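Local coordinates for outer membrane protein YopM (Yersinia pestis, PDB 1G9U), which probably acts as a secreted effector that alters host cell physiology and helps the bacterium survive in host tissues, at residues 248-253 with 266-271; 287-292 with 305-310. One frame throughout, in Å; residues are numbered along the deposited sequence.

Contact 1. Residues 248-253 with 266-271; sequences LLKTLP and DNYLTD. With CA (calcium ion), chain L; CA (calcium ion), chain K; ACT (acetate ion), chain D.
The touching parts, 248-252 and 267-270, run about 48° apart, and the nearest alpha carbons, those of Lys-250 and Tyr-268, are 4.8 Å apart. One backbone bond joins them, from Tyr-268 N to Leu-249 O at 2.8 Å. The second bond comes from a side chain. Asn-267 OD1 accepts a hydrogen bond from Leu-249 N at 2.9 Å, nearly straight. The donor is tilted 31° from the carbonyl plane. Asn-267 has CG anti to its carbonyl carbon (chi1 -85°), and its amide lies alongside the Leu-249 side chain, pointing the same way. Its ND2 donates to Ala-244 O and Val-264 O, so the buried amide is held at both ends.

Leu-269 brings its CD2 branch against the peptide between Lys-250 and Thr-251, 3.3 Å from Thr-251 N. Its side chain crosses Leu-252 at about a right angle, CD2 to CG 4.1 Å. At the outer side Lys-250 CG rests obliquely near the Tyr-268 ring. A water bridges Lys-250 O and Tyr-268 O, while the Tyr-268 hydroxyl bonds to Ile-288 O of the second subunit.

Asp-266 lies beyond the packed residues and binds two calcium ions, one through OD1 and the other through OD2 at 2.3 Å. A buried asparagine whose amide ties successive turns together is characteristic of leucine-rich repeat solenoids.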
loop_
_atom_site.group_PDB
_atom_site.type_symbol
_atom_site.label_atom_id
_atom_site.label_comp_id
_atom_site.label_asym_id
_atom_site.label_seq_id
_atom_site.Cartn_x
_atom_site.Cartn_y
_atom_site.Cartn_z
ATOM N N LEU A 248 10.832 8.935 24.025
ATOM C CA LEU A 248 10.316 10.259 24.337
ATOM C C LEU A 248 11.458 11.248 24.422
ATOM O O LEU A 248 11.519 11.974 25.406
ATOM C CB LEU A 248 9.529 10.222 25.646
ATOM C CG LEU A 248 8.253 9.372 25.552
ATOM C CD1 LEU A 248 7.875 8.969 26.975
ATOM C CD2 LEU A 248 7.134 10.171 24.890
ATOM N N LEU A 249 12.359 11.349 23.455
ATOM C CA LEU A 249 13.501 12.236 23.680
ATOM C C LEU A 249 13.251 13.652 23.208
ATOM O O LEU A 249 12.705 13.891 22.140
ATOM C CB LEU A 249 14.721 11.630 22.973
ATOM C CG LEU A 249 15.045 10.192 23.412
ATOM C CD1 LEU A 249 16.051 9.578 22.450
ATOM C CD2 LEU A 249 15.558 10.174 24.842
ATOM N N LYS A 250 13.633 14.613 24.030
ATOM C CA LYS A 250 13.491 16.037 23.722
ATOM C C LYS A 250 14.815 16.640 23.265
ATOM O O LYS A 250 14.968 17.676 22.616
ATOM C CB LYS A 250 12.999 16.751 24.995
ATOM C CG LYS A 250 11.481 16.798 25.038
ATOM C CD LYS A 250 10.860 16.801 26.414
ATOM C CE LYS A 250 11.059 15.533 27.213
ATOM N NZ LYS A 250 10.020 14.482 27.065
ATOM N N THR A 251 15.823 15.872 23.638
ATOM C CA THR A 251 17.238 16.171 23.624
ATOM C C THR A 251 18.098 14.936 23.659
ATOM O O THR A 251 17.665 13.906 24.195
ATOM C CB THR A 251 17.456 16.930 24.974
ATOM O OG1 THR A 251 18.038 18.190 24.733
ATOM C CG2 THR A 251 18.334 16.113 25.887
ATOM N N LEU A 252 19.313 15.023 23.143
ATOM C CA LEU A 252 20.245 13.908 23.144
ATOM C C LEU A 252 21.502 14.246 23.933
ATOM O O LEU A 252 21.907 15.407 23.842
ATOM C CB LEU A 252 20.762 13.513 21.751
ATOM C CG LEU A 252 19.700 13.018 20.756
ATOM C CD1 LEU A 252 20.388 12.645 19.445
ATOM C CD2 LEU A 252 18.920 11.852 21.360
ATOM N N PRO A 253 22.132 13.244 24.526
ATOM C CA PRO A 253 23.404 13.559 25.208
ATOM C C PRO A 253 24.482 13.763 24.135
ATOM O O PRO A 253 24.329 13.451 22.941
ATOM C CB PRO A 253 23.678 12.302 26.020
ATOM C CG PRO A 253 22.539 11.357 25.799
ATOM C CD PRO A 253 21.838 11.806 24.544
ATOM N N ASP A 266 11.157 9.738 15.093
ATOM C CA ASP A 266 9.933 9.794 15.876
ATOM C C ASP A 266 10.304 10.020 17.324
ATOM O O ASP A 266 9.975 9.221 18.191
ATOM C CB ASP A 266 9.025 8.549 15.726
ATOM C CG ASP A 266 7.648 8.866 16.310
ATOM O OD1 ASP A 266 7.538 9.915 16.982
ATOM O OD2 ASP A 266 6.657 8.101 16.204
ATOM N N ASN A 267 10.929 11.164 17.497
ATOM C CA ASN A 267 11.099 11.647 18.871
ATOM C C ASN A 267 10.668 13.128 18.831
ATOM O O ASN A 267 9.923 13.486 17.906
ATOM C CB ASN A 267 12.511 11.425 19.371
ATOM C CG ASN A 267 12.735 10.040 19.946
ATOM O OD1 ASN A 267 12.345 9.677 21.062
ATOM N ND2 ASN A 267 13.389 9.193 19.176
ATOM N N TYR A 268 11.140 13.954 19.771
ATOM C CA TYR A 268 10.717 15.337 19.913
ATOM C C TYR A 268 11.914 16.287 19.870
ATOM O O TYR A 268 12.061 17.226 20.636
ATOM C CB TYR A 268 9.979 15.596 21.217
ATOM C CG TYR A 268 8.903 16.675 21.221
ATOM C CD1 TYR A 268 7.693 16.512 20.552
ATOM C CD2 TYR A 268 9.077 17.870 21.922
ATOM C CE1 TYR A 268 6.706 17.495 20.565
ATOM C CE2 TYR A 268 8.114 18.879 21.958
ATOM C CZ TYR A 268 6.927 18.664 21.277
ATOM O OH TYR A 268 5.963 19.634 21.286
ATOM N N LEU A 269 12.792 15.945 18.949
ATOM C CA LEU A 269 14.019 16.700 18.835
ATOM C C LEU A 269 13.869 17.905 17.913
ATOM O O LEU A 269 13.311 17.855 16.825
ATOM C CB LEU A 269 15.147 15.808 18.331
ATOM C CG LEU A 269 15.502 14.605 19.207
ATOM C CD1 LEU A 269 16.385 13.689 18.360
ATOM C CD2 LEU A 269 16.164 15.110 20.480
ATOM N N THR A 270 14.435 18.975 18.439
ATOM C CA THR A 270 14.527 20.254 17.772
ATOM C C THR A 270 15.931 20.545 17.291
ATOM O O THR A 270 16.160 21.240 16.314
ATOM C CB THR A 270 14.076 21.292 18.829
ATOM O OG1 THR A 270 12.954 21.952 18.245
ATOM C CG2 THR A 270 15.183 22.256 19.099
ATOM N N ASP A 271 16.909 20.012 18.014
ATOM C CA ASP A 271 18.317 20.222 17.700
ATOM C C ASP A 271 19.133 18.960 17.866
ATOM O O ASP A 271 18.714 17.982 18.500
ATOM C CB ASP A 271 18.813 21.313 18.664
ATOM C CG ASP A 271 20.073 21.927 18.085
ATOM O OD1 ASP A 271 20.853 22.532 18.855
ATOM O OD2 ASP A 271 20.322 21.781 16.873
HETATM CA CA CA L . 5.723 11.703 17.144
HETATM CA CA CA K . 5.954 5.972 15.787
HETATM C C ACT D . 20.451 18.501 21.779
HETATM O O ACT D . 20.036 17.446 21.097
HETATM O OXT ACT D . 21.537 18.604 22.446
HETATM C CH3 ACT D . 19.650 19.763 21.859
HETATM O O HOH W 1 16.296 19.220 20.719
HETATM O O HOH W 2 13.148 19.625 21.881
HETATM O O HOH W 3 4.313 9.732 17.289
HETATM O O HOH W 4 4.692 5.802 17.952
HETATM O O HOH W 5 5.445 3.916 15.369
HETATM O O HOH W 6 6.976 6.319 13.552
HETATM O O HOH W 7 5.465 11.451 14.782
#

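Contact 2. Residues 287-292 with 305-310; sequences NIFSGL and SSNEIR. With CA (calcium ion), chain B.
The first torsion of Asn-307, -85°, sets CG beside its own backbone N and opposite its carbonyl carbon, and this carries its amide alongside Phe-289, whose first torsion is similar (chi1 -68°). The two side chains point the same way, with ring and amide planes 72° apart. The amide carbon CG lies in the plane of the ring, at its edge, 3.9 Å from Phe-289 CD1. Asn-307 OD1 accepts a hydrogen bond from Phe-289 N at 3.1 Å, although the modelled place of this oxygen is less sure. Asn-307 ND2 donates to Val-284 O and Ala-304 O.

The backbones add two bonds. Glu-308 N donates to Phe-289 O at 2.8 Å. Arg-310 N donates to Ser-290 O at 3.0 Å, from above the carbonyl plane. Between these bonds, CA-H...O contacts run from Ser-290 CA to Glu-308 O and from Ile-309 CA to Ser-290 O. Ile-309 supplies the apolar part. Its CG1 lies 4.1 Å from Phe-289 CB, and its CD1 meets Leu-292 CD1 at 3.9 Å, the two side chains crossing at about a right angle. A water joins Asn-287 O to Ser-306 O.

Glu-308 leads away from this packing. Its chain bends at chi2, and OE1 binds a calcium ion at 2.4 Å. Asn-307 O binds the same ion, and Asp-266 of the second subunit completes the protein ligands. Lys-328 pairs with Glu-308 OE2 in a salt bridge, which probably helps to fix the carboxylate, and Glu-228 of the second subunit pairs likewise with Arg-310 NH2.

Residues 287-292 follow strand 281-283 and residues 305-310 follow strand 301-303. The contact therefore joins the loops that leave two adjacent parallel strands of the solenoid.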
loop_
_atom_site.group_PDB
_atom_site.type_symbol
_atom_site.label_atom_id
_atom_site.label_comp_id
_atom_site.label_asym_id
_atom_site.label_seq_id
_atom_site.Cartn_x
_atom_site.Cartn_y
_atom_site.Cartn_z
ATOM N N ASN A 287 10.623 13.972 13.762
ATOM C CA ASN A 287 11.068 14.783 14.895
ATOM C C ASN A 287 10.491 16.156 14.699
ATOM O O ASN A 287 9.453 16.389 14.054
ATOM C CB ASN A 287 12.607 14.811 14.961
ATOM C CG ASN A 287 12.999 13.581 15.787
ATOM O OD1 ASN A 287 12.937 13.680 17.012
ATOM N ND2 ASN A 287 13.289 12.465 15.121
ATOM N N ILE A 288 11.122 17.198 15.238
ATOM C CA ILE A 288 10.423 18.460 14.949
ATOM C C ILE A 288 11.426 19.504 14.459
ATOM O O ILE A 288 11.393 20.663 14.922
ATOM C CB ILE A 288 9.632 18.917 16.186
ATOM C CG1 ILE A 288 10.499 19.116 17.434
ATOM C CG2 ILE A 288 8.495 17.972 16.554
ATOM C CD1 ILE A 288 9.697 19.605 18.626
ATOM N N PHE A 289 12.341 19.149 13.549
ATOM C CA PHE A 289 13.345 20.059 13.017
ATOM C C PHE A 289 12.755 21.043 12.000
ATOM O O PHE A 289 11.980 20.549 11.160
ATOM C CB PHE A 289 14.466 19.343 12.219
ATOM C CG PHE A 289 15.306 18.498 13.153
ATOM C CD1 PHE A 289 14.897 17.208 13.441
ATOM C CD2 PHE A 289 16.458 19.029 13.715
ATOM C CE1 PHE A 289 15.618 16.409 14.306
ATOM C CE2 PHE A 289 17.156 18.234 14.601
ATOM C CZ PHE A 289 16.736 16.960 14.912
ATOM N N SER A 290 13.199 22.302 12.104
ATOM C CA SER A 290 12.688 23.276 11.133
ATOM C C SER A 290 13.778 23.549 10.105
ATOM O O SER A 290 13.512 24.139 9.075
ATOM C CB SER A 290 12.284 24.616 11.715
ATOM O OG SER A 290 13.289 24.987 12.644
ATOM N N GLY A 291 14.950 23.059 10.443
ATOM C CA GLY A 291 16.070 23.129 9.503
ATOM C C GLY A 291 17.111 22.119 10.028
ATOM O O GLY A 291 16.892 21.510 11.089
ATOM N N LEU A 292 18.182 21.946 9.283
ATOM C CA LEU A 292 19.360 21.207 9.710
ATOM C C LEU A 292 20.632 21.983 9.357
ATOM O O LEU A 292 20.864 22.285 8.179
ATOM C CB LEU A 292 19.470 19.881 8.993
ATOM C CG LEU A 292 18.296 18.926 9.096
ATOM C CD1 LEU A 292 18.367 17.940 7.950
ATOM C CD2 LEU A 292 18.333 18.216 10.423
ATOM N N SER A 305 12.851 12.748 6.555
ATOM C CA SER A 305 11.451 12.947 6.165
ATOM C C SER A 305 10.530 13.182 7.355
ATOM O O SER A 305 10.812 12.936 8.518
ATOM C CB SER A 305 10.987 11.728 5.360
ATOM O OG SER A 305 10.920 10.662 6.309
ATOM N N SER A 306 9.363 13.754 7.097
ATOM C CA SER A 306 8.355 14.090 8.068
ATOM C C SER A 306 8.842 14.883 9.271
ATOM O O SER A 306 8.481 14.482 10.373
ATOM C CB SER A 306 7.659 12.812 8.599
ATOM O OG SER A 306 7.127 12.230 7.406
ATOM N N ASN A 307 9.568 15.947 9.017
ATOM C CA ASN A 307 9.939 16.974 9.971
ATOM C C ASN A 307 9.177 18.245 9.580
ATOM O O ASN A 307 8.097 18.176 8.975
ATOM C CB ASN A 307 11.435 17.211 10.081
ATOM C CG ASN A 307 11.990 16.179 11.071
ATOM O OD1 ASN A 307 11.903 16.322 12.298
ATOM N ND2 ASN A 307 12.582 15.129 10.506
ATOM N N GLU A 308 9.696 19.410 9.923
ATOM C CA GLU A 308 8.988 20.624 9.488
ATOM C C GLU A 308 10.052 21.423 8.745
ATOM O O GLU A 308 10.199 22.614 8.970
ATOM C CB GLU A 308 8.493 21.437 10.684
ATOM C CG GLU A 308 7.470 22.495 10.378
ATOM C CD GLU A 308 6.203 22.019 9.711
ATOM O OE1 GLU A 308 6.002 20.846 9.325
ATOM O OE2 GLU A 308 5.318 22.890 9.570
ATOM N N ILE A 309 10.893 20.747 7.973
ATOM C CA ILE A 309 12.017 21.496 7.411
ATOM C C ILE A 309 11.633 22.443 6.282
ATOM O O ILE A 309 10.856 22.098 5.380
ATOM C CB ILE A 309 13.053 20.455 6.970
ATOM C CG1 ILE A 309 13.538 19.678 8.201
ATOM C CG2 ILE A 309 14.170 21.060 6.143
ATOM C CD1 ILE A 309 14.575 18.615 7.781
ATOM N N ARG A 310 12.184 23.647 6.409
ATOM C CA ARG A 310 11.974 24.813 5.547
ATOM C C ARG A 310 13.103 25.007 4.541
ATOM O O ARG A 310 12.931 25.419 3.406
ATOM C CB ARG A 310 11.888 26.091 6.383
ATOM C CG ARG A 310 10.748 26.156 7.408
ATOM C CD ARG A 310 9.839 27.321 7.071
ATOM N NE ARG A 310 9.341 28.039 8.243
ATOM C CZ ARG A 310 8.993 29.321 8.128
ATOM N NH1 ARG A 310 9.122 29.881 6.939
ATOM N NH2 ARG A 310 8.543 29.942 9.194
HETATM CA CA CA B . 5.626 18.525 9.424
HETATM O O HOH W 8 7.312 15.847 12.534
HETATM O O HOH W 9 4.933 16.242 9.558
HETATM O O HOH W 10 4.461 18.967 11.824
HETATM O O HOH W 11 6.616 18.132 12.063
HETATM O O HOH W 12 6.105 18.015 7.099
#

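In the fold
The chain leaves strand 241-243 through 248-253, forms strand 261-263 and returns at 266-271, where contact 1 closes one turn. It then forms strand 281-283 and passes through 287-292. After strand 301-303 it reaches 305-310, where contact 2 closes a later turn. The contacts follow in series and neither encloses the other. Their centres are 12 Å apart, and they touch directly: Leu-269 O and Ile-288 N are 2.8 Å apart, a probable hydrogen bond. Together they tie the loops of repeats 9 to 12 into one stack. Both also face the second subunit, and calcium sites join the two chains there.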